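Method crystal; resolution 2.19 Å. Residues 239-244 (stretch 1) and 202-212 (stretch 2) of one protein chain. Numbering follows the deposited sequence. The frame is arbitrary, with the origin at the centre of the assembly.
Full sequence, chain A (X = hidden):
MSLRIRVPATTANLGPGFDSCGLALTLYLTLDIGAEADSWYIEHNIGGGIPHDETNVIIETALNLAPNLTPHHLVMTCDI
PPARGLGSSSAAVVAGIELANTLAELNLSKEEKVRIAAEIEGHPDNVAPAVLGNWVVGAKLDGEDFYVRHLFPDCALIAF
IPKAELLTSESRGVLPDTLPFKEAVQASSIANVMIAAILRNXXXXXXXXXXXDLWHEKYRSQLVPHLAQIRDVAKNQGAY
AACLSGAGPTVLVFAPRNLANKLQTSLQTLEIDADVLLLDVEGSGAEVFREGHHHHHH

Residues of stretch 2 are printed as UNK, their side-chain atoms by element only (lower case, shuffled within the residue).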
# COMPACT_ATOMS: atom_id res chain seq x y z
N ALA A 239 14.21 13.85 14.32
CA ALA A 239 12.87 13.41 14.72
C ALA A 239 11.87 14.01 13.72
O ALA A 239 12.14 15.04 13.10
CB ALA A 239 12.56 13.82 16.15
N TYR A 240 10.72 13.36 13.57
CA TYR A 240 9.67 13.85 12.67
C TYR A 240 8.84 14.98 13.22
O TYR A 240 8.44 15.88 12.50
CB TYR A 240 8.74 12.70 12.29
CG TYR A 240 9.46 11.47 11.80
CD1 TYR A 240 10.37 11.55 10.74
CD2 TYR A 240 9.20 10.21 12.37
CE1 TYR A 240 11.04 10.41 10.27
CE2 TYR A 240 9.87 9.04 11.89
CZ TYR A 240 10.77 9.16 10.86
OH TYR A 240 11.41 8.03 10.38
N ALA A 241 8.56 14.92 14.52
CA ALA A 241 7.52 15.75 15.10
C ALA A 241 7.46 15.53 16.62
O ALA A 241 7.88 14.50 17.11
CB ALA A 241 6.16 15.36 14.49
N ALA A 242 6.93 16.52 17.32
CA ALA A 242 6.59 16.40 18.73
C ALA A 242 5.17 16.97 18.87
O ALA A 242 4.90 18.08 18.39
CB ALA A 242 7.60 17.18 19.63
N CYS A 243 4.28 16.20 19.48
CA CYS A 243 2.88 16.57 19.61
C CYS A 243 2.36 16.20 20.96
O CYS A 243 2.81 15.22 21.58
CB CYS A 243 2.05 15.78 18.59
SG CYS A 243 2.68 15.91 16.95
N LEU A 244 1.36 16.94 21.42
CA LEU A 244 0.49 16.39 22.46
C LEU A 244 -0.09 15.04 22.02
O LEU A 244 -0.44 14.84 20.85
CB LEU A 244 -0.62 17.37 22.83
CG LEU A 244 -0.12 18.62 23.54
CD1 LEU A 244 -1.27 19.63 23.61
CD2 LEU A 244 0.42 18.27 24.93
N UNK A 202 6.82 8.85 3.94
CA UNK A 202 7.39 10.22 4.05
C UNK A 202 7.05 10.82 5.41
O UNK A 202 6.15 11.65 5.53
o UNK A 202 8.34 12.90 3.80
c UNK A 202 6.87 11.14 2.93
c UNK A 202 7.62 12.49 2.85
o UNK A 202 7.50 13.15 1.81
N UNK A 203 7.74 10.33 6.43
CA UNK A 203 7.42 10.66 7.84
C UNK A 203 7.84 12.10 8.19
O UNK A 203 7.29 12.74 9.11
c UNK A 203 8.06 9.64 8.78
c UNK A 203 7.39 8.24 8.71
s UNK A 203 5.62 8.27 9.17
c UNK A 203 5.57 8.89 10.81
N UNK A 204 8.81 12.62 7.45
CA UNK A 204 9.14 14.03 7.52
C UNK A 204 7.95 14.91 7.14
O UNK A 204 7.56 15.79 7.91
c UNK A 204 10.48 15.77 6.28
c UNK A 204 10.34 14.31 6.62
o UNK A 204 11.50 13.91 7.35
N UNK A 205 7.37 14.67 5.97
CA UNK A 205 6.18 15.44 5.60
C UNK A 205 5.04 15.14 6.59
O UNK A 205 4.41 16.06 7.07
c UNK A 205 5.76 15.16 4.15
c UNK A 205 4.40 15.68 3.61
c UNK A 205 4.26 17.23 3.77
c UNK A 205 4.29 15.27 2.14
N UNK A 206 4.80 13.87 6.90
CA UNK A 206 3.74 13.52 7.85
C UNK A 206 3.90 14.27 9.17
O UNK A 206 2.92 14.75 9.75
c UNK A 206 3.76 12.04 8.14
N UNK A 207 5.14 14.34 9.65
CA UNK A 207 5.41 14.92 10.97
C UNK A 207 5.10 16.39 10.97
O UNK A 207 4.59 16.93 11.95
N UNK A 208 5.42 17.03 9.86
CA UNK A 208 5.08 18.42 9.59
C UNK A 208 3.56 18.68 9.63
O UNK A 208 3.11 19.70 10.19
c UNK A 208 5.65 20.27 7.88
o UNK A 208 7.27 19.65 6.20
o UNK A 208 6.78 21.80 6.41
c UNK A 208 6.64 20.60 6.75
c UNK A 208 5.65 18.79 8.22
N UNK A 209 2.77 17.79 9.03
CA UNK A 209 1.31 17.93 9.07
C UNK A 209 0.80 17.65 10.49
O UNK A 209 -0.06 18.32 11.01
s UNK A 209 0.56 18.88 5.87
c UNK A 209 1.01 17.25 6.55
c UNK A 209 2.05 19.81 6.11
c UNK A 209 0.62 17.00 8.05
N UNK A 210 1.38 16.63 11.12
CA UNK A 210 0.96 16.18 12.42
C UNK A 210 1.08 17.30 13.49
O UNK A 210 0.30 17.33 14.43
c UNK A 210 1.78 14.96 12.79
c UNK A 210 1.32 14.19 13.99
s UNK A 210 2.49 12.85 14.44
c UNK A 210 2.90 12.19 12.86
N UNK A 211 2.03 18.23 13.31
CA UNK A 211 2.26 19.32 14.28
C UNK A 211 1.27 20.49 14.20
O UNK A 211 1.21 21.30 15.11
c UNK A 211 6.12 19.42 14.91
o UNK A 211 6.79 18.97 15.85
c UNK A 211 3.70 19.85 14.19
o UNK A 211 6.56 20.28 14.11
c UNK A 211 4.72 18.86 14.74
N UNK A 212 0.50 20.59 13.12
CA UNK A 212 -0.53 21.63 13.02
C UNK A 212 -1.84 21.23 13.75
O UNK A 212 -2.29 20.08 13.66
c UNK A 212 -0.77 21.98 11.55
c UNK A 212 2.30 24.45 8.48
n UNK A 212 3.46 24.38 7.84
c UNK A 212 0.54 22.12 10.78
n UNK A 212 1.85 23.39 9.16
n UNK A 212 1.59 25.58 8.43
c UNK A 212 0.59 23.34 9.90
O HOH W 1 9.11 16.67 9.90

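Position 202 carries two side-chain carbons, the second bearing two oxygens, the short carboxylate of an aspartate. Asp202 touches nothing on stretch 1; it is the N-cap of the helix that follows, its OD1 accepting from the backbone N of position 205 at 3.0 Å. At 203 the side chain is an unbranched run of two carbons, a sulfur and a terminal carbon, which identifies methionine. Met203 CB lies over one face of the Tyr240 ring, 3.4 Å from Tyr240 CE1 and nearly on the ring normal, a CH-pi contact; the sulfur sits farther off and oblique to the ring.

The first side-chain carbon at 204 bears one oxygen and one carbon, a branch at CB that makes it threonine. Thr204 points away from stretch 1, although its backbone N comes within 3.8 Å of Tyr240 CD1. Position 205 has four carbons forked at the second, hence leucine; Leu205 also points away and makes no contact with stretch 1. A lone carbon at 206 gives alanine, and Ala206 is directed sideways, out of contact.

Position 207 has no side-chain atoms and is glycine. Here the backbones come close: Gly207 CA is 4.7 Å from Tyr240 CA and makes a CA-H...O contact of 3.5 Å with Tyr240 O. An ideally placed CB would point toward stretch 1 and fall 2.3 Å from Tyr240 O, a clash, and only 3.3 Å from Ala241 CB. Gly207 O also lies 3.4 Å from Ala241 CB.

Three carbons in a row at 208, the third carrying two oxygens, spell glutamate, and Glu208 points away from stretch 1. The atoms at 209 again form two carbons, a sulfur and a carbon, unbranched: Met209, out of reach of the strand. The same composition recurs at 210, but this methionine points toward stretch 1. Met210 CG packs 3.7 Å from Cys243 SG, and Met210 SD lies 4.4 Å from Ala241 CB.

At 211 the third of three carbons bears two oxygens, one of them 2.9 Å from Ala242 N; this is glutamate. Glu211 starts out sideways, but its extended chi2 carries the carboxylate to the strand, where OE2 accepts from Ala242 N at 2.9 Å with a nearly straight N-H...O angle of 167°. Position 212 has three carbons, a nitrogen and a carbon with two further nitrogens, an arginine; Arg212 does not reach stretch 1.

The helix and strand axes run 32° apart in roughly the same direction, and the two stretches together bury 393 Å². The backbones of the two stretches come nearest at Gly207 and Tyr240, where the missing side chain makes room for Tyr240 O. Met203 packs on the tyrosine ring at one end, while Met210 meets Cys243 farther along. The direct hydrogen bond from Ala242 N to Glu211 OE2 adds a polar tie, and one water donates to both Thr204 O (2.7 Å) and Tyr240 O (2.8 Å), bridging the two backbones.

Stretch 2 202-212: DMTLAGEMMER
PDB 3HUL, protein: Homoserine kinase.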